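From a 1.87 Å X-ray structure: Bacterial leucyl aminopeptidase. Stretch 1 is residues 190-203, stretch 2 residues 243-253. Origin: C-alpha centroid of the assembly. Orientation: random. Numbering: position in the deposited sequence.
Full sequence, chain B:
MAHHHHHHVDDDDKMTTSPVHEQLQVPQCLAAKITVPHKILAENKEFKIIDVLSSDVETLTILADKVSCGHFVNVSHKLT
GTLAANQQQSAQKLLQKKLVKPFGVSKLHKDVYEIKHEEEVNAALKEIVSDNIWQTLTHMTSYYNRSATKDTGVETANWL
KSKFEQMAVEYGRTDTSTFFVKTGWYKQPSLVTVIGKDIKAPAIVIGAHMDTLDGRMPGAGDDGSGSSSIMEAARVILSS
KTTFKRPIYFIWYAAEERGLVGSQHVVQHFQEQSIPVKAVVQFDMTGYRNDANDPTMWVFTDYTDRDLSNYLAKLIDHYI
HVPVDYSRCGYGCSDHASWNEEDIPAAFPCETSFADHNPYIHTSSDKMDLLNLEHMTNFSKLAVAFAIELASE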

ATOM      1  N   SER B 190      -8.481   2.454  29.781  1.00 32.65           N
ATOM      2  CA  SER B 190      -7.407   2.797  28.933  1.00 31.69           C
ATOM      3  C   SER B 190      -6.573   3.994  29.550  1.00 33.81           C
ATOM      4  O   SER B 190      -7.125   4.924  30.129  1.00 34.52           O
ATOM      5  CB  SER B 190      -7.831   3.089  27.497  1.00 30.66           C
ATOM      6  OG  SER B 190      -8.398   1.956  26.805  1.00 27.86           O
ATOM      7  N   LEU B 191      -5.258   3.955  29.330  1.00 34.12           N
ATOM      8  CA  LEU B 191      -4.321   5.022  29.746  1.00 34.64           C
ATOM      9  C   LEU B 191      -3.950   5.873  28.558  1.00 34.44           C
ATOM     10  O   LEU B 191      -3.358   5.388  27.583  1.00 29.99           O
ATOM     11  CB  LEU B 191      -3.067   4.438  30.312  1.00 34.57           C
ATOM     12  CG  LEU B 191      -1.924   5.460  30.632  1.00 35.72           C
ATOM     13  CD1 LEU B 191      -2.438   6.529  31.623  1.00 38.43           C
ATOM     14  CD2 LEU B 191      -0.743   4.653  31.151  1.00 34.79           C
ATOM     15  N   VAL B 192      -4.344   7.125  28.609  1.00 34.87           N
ATOM     16  CA  VAL B 192      -3.985   8.068  27.592  1.00 36.29           C
ATOM     17  C   VAL B 192      -2.961   9.040  28.241  1.00 40.08           C
ATOM     18  O   VAL B 192      -3.177   9.577  29.392  1.00 39.91           O
ATOM     19  CB  VAL B 192      -5.155   8.893  27.083  1.00 38.52           C
ATOM     20  CG1 VAL B 192      -4.705   9.949  26.068  1.00 40.41           C
ATOM     21  CG2 VAL B 192      -6.205   7.982  26.416  1.00 37.66           C
ATOM     22  N   THR B 193      -1.856   9.243  27.530  1.00 40.09           N
ATOM     23  CA  THR B 193      -0.769  10.105  27.972  1.00 42.95           C
ATOM     24  C   THR B 193      -0.471  11.093  26.856  1.00 43.42           C
ATOM     25  O   THR B 193      -0.751  10.819  25.689  1.00 41.83           O
ATOM     26  CB  THR B 193       0.501   9.299  28.293  1.00 41.99           C
ATOM     27  OG1 THR B 193       1.123   8.873  27.075  1.00 42.54           O
ATOM     28  CG2 THR B 193       0.158   8.081  29.136  1.00 41.06           C
ATOM     29  N   VAL B 194       0.095  12.242  27.207  1.00 44.77           N
ATOM     30  CA  VAL B 194       0.364  13.271  26.200  1.00 45.80           C
ATOM     31  C   VAL B 194       1.580  14.082  26.539  1.00 47.12           C
ATOM     32  O   VAL B 194       1.776  14.430  27.732  1.00 49.24           O
ATOM     33  CB  VAL B 194      -0.874  14.173  25.904  1.00 48.37           C
ATOM     34  CG1 VAL B 194      -1.329  14.971  27.119  1.00 52.31           C
ATOM     35  CG2 VAL B 194      -0.640  15.063  24.692  1.00 48.38           C
ATOM     36  N   ILE B 195       2.391  14.352  25.510  1.00 47.77           N
ATOM     37  CA  ILE B 195       3.564  15.220  25.612  1.00 51.67           C
ATOM     38  C   ILE B 195       3.298  16.398  24.711  1.00 52.88           C
ATOM     39  O   ILE B 195       3.214  16.209  23.502  1.00 49.35           O
ATOM     40  CB  ILE B 195       4.880  14.506  25.235  1.00 50.24           C
ATOM     41  CG1 ILE B 195       5.113  13.340  26.203  1.00 49.23           C
ATOM     42  CG2 ILE B 195       6.081  15.453  25.379  1.00 52.73           C
ATOM     43  CD1 ILE B 195       6.014  12.253  25.636  1.00 49.29           C
ATOM     44  N   GLY B 196       3.164  17.602  25.315  1.00 54.57           N
ATOM     45  CA  GLY B 196       2.725  18.802  24.582  1.00 56.06           C
ATOM     46  C   GLY B 196       1.225  19.019  24.708  1.00 57.24           C
ATOM     47  O   GLY B 196       0.514  19.278  23.704  1.00 58.31           O
ATOM     48  N   LYS B 197       0.741  18.925  25.941  1.00 61.15           N
ATOM     49  CA  LYS B 197      -0.690  18.953  26.257  1.00 63.84           C
ATOM     50  C   LYS B 197      -1.440  20.161  25.728  1.00 68.10           C
ATOM     51  O   LYS B 197      -2.604  20.029  25.397  1.00 67.29           O
ATOM     52  CB  LYS B 197      -0.926  18.863  27.742  1.00 65.71           C
ATOM     53  CG  LYS B 197      -0.571  20.152  28.485  1.00 70.67           C
ATOM     54  CD  LYS B 197      -0.347  19.921  29.965  1.00 72.79           C
ATOM     55  CE  LYS B 197      -0.397  21.233  30.745  1.00 77.96           C
ATOM     56  NZ  LYS B 197      -0.690  20.987  32.163  1.00 79.04           N
ATOM     57  N   ASP B 198      -0.776  21.318  25.646  1.00 72.47           N
ATOM     58  CA  ASP B 198      -1.416  22.557  25.155  1.00 75.37           C
ATOM     59  C   ASP B 198      -1.319  22.850  23.658  1.00 75.24           C
ATOM     60  O   ASP B 198      -1.859  23.839  23.201  1.00 77.63           O
ATOM     61  CB  ASP B 198      -0.949  23.771  25.985  1.00 78.34           C
ATOM     62  CG  ASP B 198      -1.268  23.601  27.440  1.00 79.14           C
ATOM     63  OD1 ASP B 198      -2.422  23.193  27.682  1.00 79.41           O
ATOM     64  OD2 ASP B 198      -0.397  23.799  28.333  1.00 80.08           O
ATOM     65  N   ILE B 199      -0.672  21.985  22.892  1.00 71.97           N
ATOM     66  CA  ILE B 199      -0.427  22.291  21.502  1.00 72.68           C
ATOM     67  C   ILE B 199      -1.678  21.945  20.649  1.00 74.25           C
ATOM     68  O   ILE B 199      -2.185  20.796  20.671  1.00 71.95           O
ATOM     69  CB  ILE B 199       0.828  21.534  20.992  1.00 71.44           C
ATOM     70  CG1 ILE B 199       2.047  21.917  21.881  1.00 72.11           C
ATOM     71  CG2 ILE B 199       1.054  21.785  19.493  1.00 69.54           C
ATOM     72  CD1 ILE B 199       3.332  21.180  21.564  1.00 71.22           C
ATOM     73  N   LYS B 200      -2.108  22.924  19.856  1.00 75.65           N
ATOM     74  CA  LYS B 200      -3.404  22.951  19.178  1.00 74.88           C
ATOM     75  C   LYS B 200      -3.204  22.576  17.741  1.00 72.06           C
ATOM     76  O   LYS B 200      -3.249  23.408  16.846  1.00 73.65           O
ATOM     77  CB  LYS B 200      -4.039  24.366  19.289  1.00 80.01           C
ATOM     78  CG  LYS B 200      -4.446  24.785  20.677  1.00 83.31           C
ATOM     79  CD  LYS B 200      -5.035  26.186  20.709  1.00 86.23           C
ATOM     80  CE  LYS B 200      -5.465  26.594  22.105  1.00 87.83           C
ATOM     81  NZ  LYS B 200      -6.010  27.979  22.083  1.00 87.39           N
ATOM     82  N   ALA B 201      -2.951  21.302  17.513  1.00 66.68           N
ATOM     83  CA  ALA B 201      -2.637  20.817  16.207  1.00 62.73           C
ATOM     84  C   ALA B 201      -2.977  19.315  16.160  1.00 57.12           C
ATOM     85  O   ALA B 201      -3.033  18.654  17.199  1.00 54.67           O
ATOM     86  CB  ALA B 201      -1.188  21.081  15.871  1.00 63.04           C
ATOM     87  N   PRO B 202      -3.277  18.798  14.980  1.00 54.88           N
ATOM     88  CA  PRO B 202      -3.579  17.338  14.898  1.00 51.72           C
ATOM     89  C   PRO B 202      -2.451  16.475  15.460  1.00 49.99           C
ATOM     90  O   PRO B 202      -1.287  16.725  15.181  1.00 53.02           O
ATOM     91  CB  PRO B 202      -3.862  17.122  13.389  1.00 50.86           C
ATOM     92  CG  PRO B 202      -4.425  18.484  12.940  1.00 52.81           C
ATOM     93  CD  PRO B 202      -3.564  19.491  13.703  1.00 55.31           C
ATOM     94  N   ALA B 203      -2.784  15.579  16.386  1.00 48.99           N
ATOM     95  CA  ALA B 203      -1.775  14.860  17.178  1.00 48.17           C
ATOM     96  C   ALA B 203      -1.153  13.653  16.458  1.00 44.00           C
ATOM     97  O   ALA B 203      -1.701  13.153  15.461  1.00 40.55           O
ATOM     98  CB  ALA B 203      -2.377  14.393  18.477  1.00 50.40           C
ATOM     99  N   THR B 243      10.739  21.098  21.600  1.00 67.48           N
ATOM    100  CA  THR B 243       9.386  21.572  21.544  1.00 67.28           C
ATOM    101  C   THR B 243       8.863  21.139  20.178  1.00 64.40           C
ATOM    102  O   THR B 243       9.340  21.630  19.155  1.00 62.83           O
ATOM    103  CB  THR B 243       9.325  23.100  21.751  1.00 71.35           C
ATOM    104  OG1 THR B 243       9.788  23.408  23.075  1.00 70.06           O
ATOM    105  CG2 THR B 243       7.868  23.647  21.484  1.00 72.06           C
ATOM    106  N   PHE B 244       7.904  20.211  20.163  1.00 60.34           N
ATOM    107  CA  PHE B 244       7.429  19.696  18.900  1.00 58.40           C
ATOM    108  C   PHE B 244       6.343  20.604  18.382  1.00 59.83           C
ATOM    109  O   PHE B 244       5.809  21.393  19.162  1.00 61.85           O
ATOM    110  CB  PHE B 244       6.982  18.240  19.100  1.00 55.37           C
ATOM    111  CG  PHE B 244       8.136  17.314  19.459  1.00 52.79           C
ATOM    112  CD1 PHE B 244       9.077  16.952  18.494  1.00 51.15           C
ATOM    113  CD2 PHE B 244       8.278  16.837  20.735  1.00 52.32           C
ATOM    114  CE1 PHE B 244      10.136  16.113  18.802  1.00 50.18           C
ATOM    115  CE2 PHE B 244       9.327  15.989  21.051  1.00 52.16           C
ATOM    116  CZ  PHE B 244      10.261  15.629  20.084  1.00 50.68           C
ATOM    117  N   LYS B 245       6.055  20.536  17.091  1.00 59.65           N
ATOM    118  CA  LYS B 245       4.926  21.252  16.492  1.00 64.23           C
ATOM    119  C   LYS B 245       3.550  20.599  16.692  1.00 65.98           C
ATOM    120  O   LYS B 245       2.554  21.143  16.220  1.00 71.49           O
ATOM    121  CB  LYS B 245       5.160  21.419  15.000  1.00 67.28           C
ATOM    122  CG  LYS B 245       6.300  22.388  14.716  1.00 75.22           C
ATOM    123  CD  LYS B 245       6.585  22.398  13.218  1.00 80.54           C
ATOM    124  CE  LYS B 245       5.416  22.950  12.413  1.00 81.94           C
ATOM    125  NZ  LYS B 245       5.887  23.014  10.988  1.00 87.73           N
ATOM    126  N   ARG B 246       3.492  19.407  17.315  1.00 63.76           N
ATOM    127  CA  ARG B 246       2.224  18.649  17.498  1.00 59.23           C
ATOM    128  C   ARG B 246       2.265  17.953  18.839  1.00 55.31           C
ATOM    129  O   ARG B 246       3.341  17.580  19.296  1.00 54.81           O
ATOM    130  CB  ARG B 246       1.997  17.572  16.375  1.00 57.87           C
ATOM    131  CG  ARG B 246       1.964  18.101  14.965  1.00 57.74           C
ATOM    132  CD  ARG B 246       1.951  16.979  13.980  1.00 55.75           C
ATOM    133  NE  ARG B 246       1.831  17.512  12.628  1.00 57.85           N
ATOM    134  CZ  ARG B 246       0.706  17.982  12.065  1.00 59.81           C
ATOM    135  NH1 ARG B 246      -0.443  18.050  12.721  1.00 66.54           N
ATOM    136  NH2 ARG B 246       0.712  18.454  10.850  1.00 59.32           N
ATOM    137  N   PRO B 247       1.096  17.771  19.479  1.00 53.00           N
ATOM    138  CA  PRO B 247       1.101  16.911  20.670  1.00 50.89           C
ATOM    139  C   PRO B 247       1.387  15.440  20.249  1.00 47.20           C
ATOM    140  O   PRO B 247       1.014  14.996  19.134  1.00 43.44           O
ATOM    141  CB  PRO B 247      -0.306  17.049  21.210  1.00 51.09           C
ATOM    142  CG  PRO B 247      -1.136  17.474  20.051  1.00 52.11           C
ATOM    143  CD  PRO B 247      -0.270  18.131  19.041  1.00 52.42           C
ATOM    144  N   ILE B 248       2.038  14.726  21.160  1.00 46.49           N
ATOM    145  CA  ILE B 248       2.381  13.340  20.989  1.00 44.82           C
ATOM    146  C   ILE B 248       1.641  12.496  22.039  1.00 43.61           C
ATOM    147  O   ILE B 248       1.915  12.628  23.260  1.00 45.85           O
ATOM    148  CB  ILE B 248       3.895  13.121  21.123  1.00 46.45           C
ATOM    149  CG1 ILE B 248       4.642  13.810  19.980  1.00 47.50           C
ATOM    150  CG2 ILE B 248       4.228  11.644  21.092  1.00 47.10           C
ATOM    151  CD1 ILE B 248       6.126  14.002  20.315  1.00 48.81           C
ATOM    152  N   TYR B 249       0.800  11.559  21.595  1.00 38.96           N
ATOM    153  CA  TYR B 249       0.158  10.735  22.618  1.00 39.18           C
ATOM    154  C   TYR B 249       0.794   9.342  22.678  1.00 36.14           C
ATOM    155  O   TYR B 249       0.972   8.691  21.679  1.00 38.29           O
ATOM    156  CB  TYR B 249      -1.373  10.639  22.422  1.00 38.96           C
ATOM    157  CG  TYR B 249      -2.211  11.895  22.642  1.00 40.36           C
ATOM    158  CD1 TYR B 249      -2.443  12.763  21.631  1.00 41.96           C
ATOM    159  CD2 TYR B 249      -2.867  12.126  23.893  1.00 43.39           C
ATOM    160  CE1 TYR B 249      -3.254  13.909  21.816  1.00 43.86           C
ATOM    161  CE2 TYR B 249      -3.669  13.234  24.106  1.00 45.04           C
ATOM    162  CZ  TYR B 249      -3.871  14.116  23.061  1.00 46.53           C
ATOM    163  OH  TYR B 249      -4.703  15.180  23.198  1.00 49.09           O
ATOM    164  N   PHE B 250       1.042   8.885  23.865  1.00 34.64           N
ATOM    165  CA  PHE B 250       1.286   7.504  24.145  1.00 33.33           C
ATOM    166  C   PHE B 250       0.106   6.854  24.840  1.00 33.43           C
ATOM    167  O   PHE B 250      -0.315   7.297  25.859  1.00 33.45           O
ATOM    168  CB  PHE B 250       2.609   7.239  24.905  1.00 33.61           C
ATOM    169  CG  PHE B 250       3.826   7.546  24.094  1.00 33.74           C
ATOM    170  CD1 PHE B 250       4.325   8.873  24.067  1.00 36.49           C
ATOM    171  CD2 PHE B 250       4.541   6.541  23.394  1.00 33.21           C
ATOM    172  CE1 PHE B 250       5.486   9.164  23.316  1.00 37.13           C
ATOM    173  CE2 PHE B 250       5.691   6.817  22.661  1.00 32.62           C
ATOM    174  CZ  PHE B 250       6.150   8.123  22.605  1.00 36.14           C
ATOM    175  N   ILE B 251      -0.431   5.761  24.253  1.00 30.86           N
ATOM    176  CA  ILE B 251      -1.665   5.208  24.736  1.00 29.87           C
ATOM    177  C   ILE B 251      -1.524   3.725  24.963  1.00 28.69           C
ATOM    178  O   ILE B 251      -1.101   3.022  24.054  1.00 28.31           O
ATOM    179  CB  ILE B 251      -2.822   5.507  23.729  1.00 29.93           C
ATOM    180  CG1 ILE B 251      -2.850   6.991  23.403  1.00 30.67           C
ATOM    181  CG2 ILE B 251      -4.159   5.039  24.329  1.00 30.59           C
ATOM    182  CD1 ILE B 251      -4.073   7.537  22.692  1.00 32.19           C
ATOM    183  N   TRP B 252      -1.971   3.235  26.124  1.00 27.81           N
ATOM    184  CA  TRP B 252      -2.060   1.842  26.392  1.00 26.96           C
ATOM    185  C   TRP B 252      -3.541   1.478  26.501  1.00 27.75           C
ATOM    186  O   TRP B 252      -4.196   1.837  27.460  1.00 27.58           O
ATOM    187  CB  TRP B 252      -1.331   1.442  27.617  1.00 28.70           C
ATOM    188  CG  TRP B 252       0.230   1.594  27.517  1.00 30.11           C
ATOM    189  CD1 TRP B 252       1.127   0.618  27.247  1.00 30.01           C
ATOM    190  CD2 TRP B 252       1.001   2.808  27.640  1.00 31.82           C
ATOM    191  NE1 TRP B 252       2.402   1.121  27.211  1.00 30.93           N
ATOM    192  CE2 TRP B 252       2.353   2.458  27.448  1.00 31.90           C
ATOM    193  CE3 TRP B 252       0.681   4.164  27.878  1.00 33.56           C
ATOM    194  CZ2 TRP B 252       3.403   3.420  27.538  1.00 34.87           C
ATOM    195  CZ3 TRP B 252       1.747   5.114  27.923  1.00 34.07           C
ATOM    196  CH2 TRP B 252       3.064   4.733  27.757  1.00 33.34           C
ATOM    197  N   TYR B 253      -4.061   0.726  25.510  1.00 26.01           N
ATOM    198  CA  TYR B 253      -5.457   0.469  25.481  1.00 26.07           C
ATOM    199  C   TYR B 253      -5.833  -0.688  26.393  1.00 26.99           C
ATOM    200  O   TYR B 253      -5.125  -1.640  26.452  1.00 25.89           O
ATOM    201  CB  TYR B 253      -5.894   0.078  24.028  1.00 24.99           C
ATOM    202  CG  TYR B 253      -5.482   1.057  23.012  1.00 24.39           C
ATOM    203  CD1 TYR B 253      -6.171   2.311  22.889  1.00 25.95           C
ATOM    204  CD2 TYR B 253      -4.461   0.773  22.115  1.00 23.47           C
ATOM    205  CE1 TYR B 253      -5.841   3.198  21.873  1.00 25.41           C
ATOM    206  CE2 TYR B 253      -4.045   1.710  21.172  1.00 22.95           C
ATOM    207  CZ  TYR B 253      -4.740   2.893  21.043  1.00 24.42           C
ATOM    208  OH  TYR B 253      -4.356   3.777  20.084  1.00 25.51           O
TER
HETATM  209  O   HOH W   1       4.621  17.422  21.662  1.00 45.29           O

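The two stretches pair as neighbouring antiparallel strands, 190-195 against 248-253, with their N-to-C directions 161° apart and their axes approaching to 4.6 Å; beyond the strand, stretch 1 turns and folds back around Pro 247. Together the two bury 1080 Å² of surface.

Ser 190 opens the contact opposite Tyr 253, its OG lying 3.6 Å from Tyr 253 CA. The first closed pair of hydrogen bonds follows at Leu 191, whose N donates to Trp 252 O (3.0 Å) and whose O accepts from Trp 252 N (2.9 Å). Leu 191 O also lies 3.3 Å from Ile 251 CA, a CA-H...O contact that supplements the ladder. The leucine side chain adopts a t rotamer at chi1, and its CD2 packs 3.6 Å from Trp 252 CE3.

Val 192 occupies a non-hydrogen-bonded position across from Ile 251, so the attachment here rests on side chains: CG2 meets Ile 251 CG2 at 4.1 Å, while CG1 reaches diagonally to Tyr 249 CD2 at 3.6 Å.

Thr 193 returns to the opposite face of the sheet, shared with Leu 191 and Ile 195. Its N donates to Phe 250 O at 3.0 Å, but the return bond from Phe 250 N to Thr 193 O is weak, 3.2 Å long and bent to 130°. The threonine hydroxyl adds a bond of its own: in the p rotamer, OG1 donates to Phe 250 O over a very short 2.5 Å, so that this carbonyl receives both the amide and the hydroxyl of one residue. The methyl CG2 meets the edge of the Trp 252 ring, 3.6 Å from CZ3.

At Val 194 the aromatic contact is face-on. CG2 sits 3.7 Å from the centroid of the Tyr 249 ring and only 14° off its normal, a CH-pi arrangement, and the same methyl lies 4.0 Å from Pro 247 CB. Ile 195 restores regular pairing with Ile 248: Ile 195 N to Ile 248 O is 2.9 Å and Ile 248 N to Ile 195 O is 3.0 Å, both nearly straight. Ile 195 CD1 extends to Phe 250 CE1 at 3.9 Å. A water donates to Ile 195 O at 2.6 Å and to Arg 246 O at 2.7 Å, bridging the two stretches just beyond the last strand pair, Ile 195 with Ile 248.

Gly 196 begins a type I turn closed by Ile 199 N to Gly 196 O (3.1 Å). Its phi/psi of 95/47 would jam a CB against the preceding carbonyl, and an ideal CB would also clash with Ile 199 CD1. Lys 197 and Asp 198 point away, whereas Ile 199 turns back, placing CD1 3.5 Å from Phe 244 O and CG2 3.9 Å from Pro 247 CD.

Ala 201 O approaches Pro 247 CD at 3.4 Å. Pro 202 O accepts a hydrogen bond from Arg 246 NH1 at 2.9 Å, near the guanidinium plane. Finally, Ala 203 CB touches Pro 247 CG at 3.7 Å and the edge of the Tyr 249 ring, 3.5 Å from CE1.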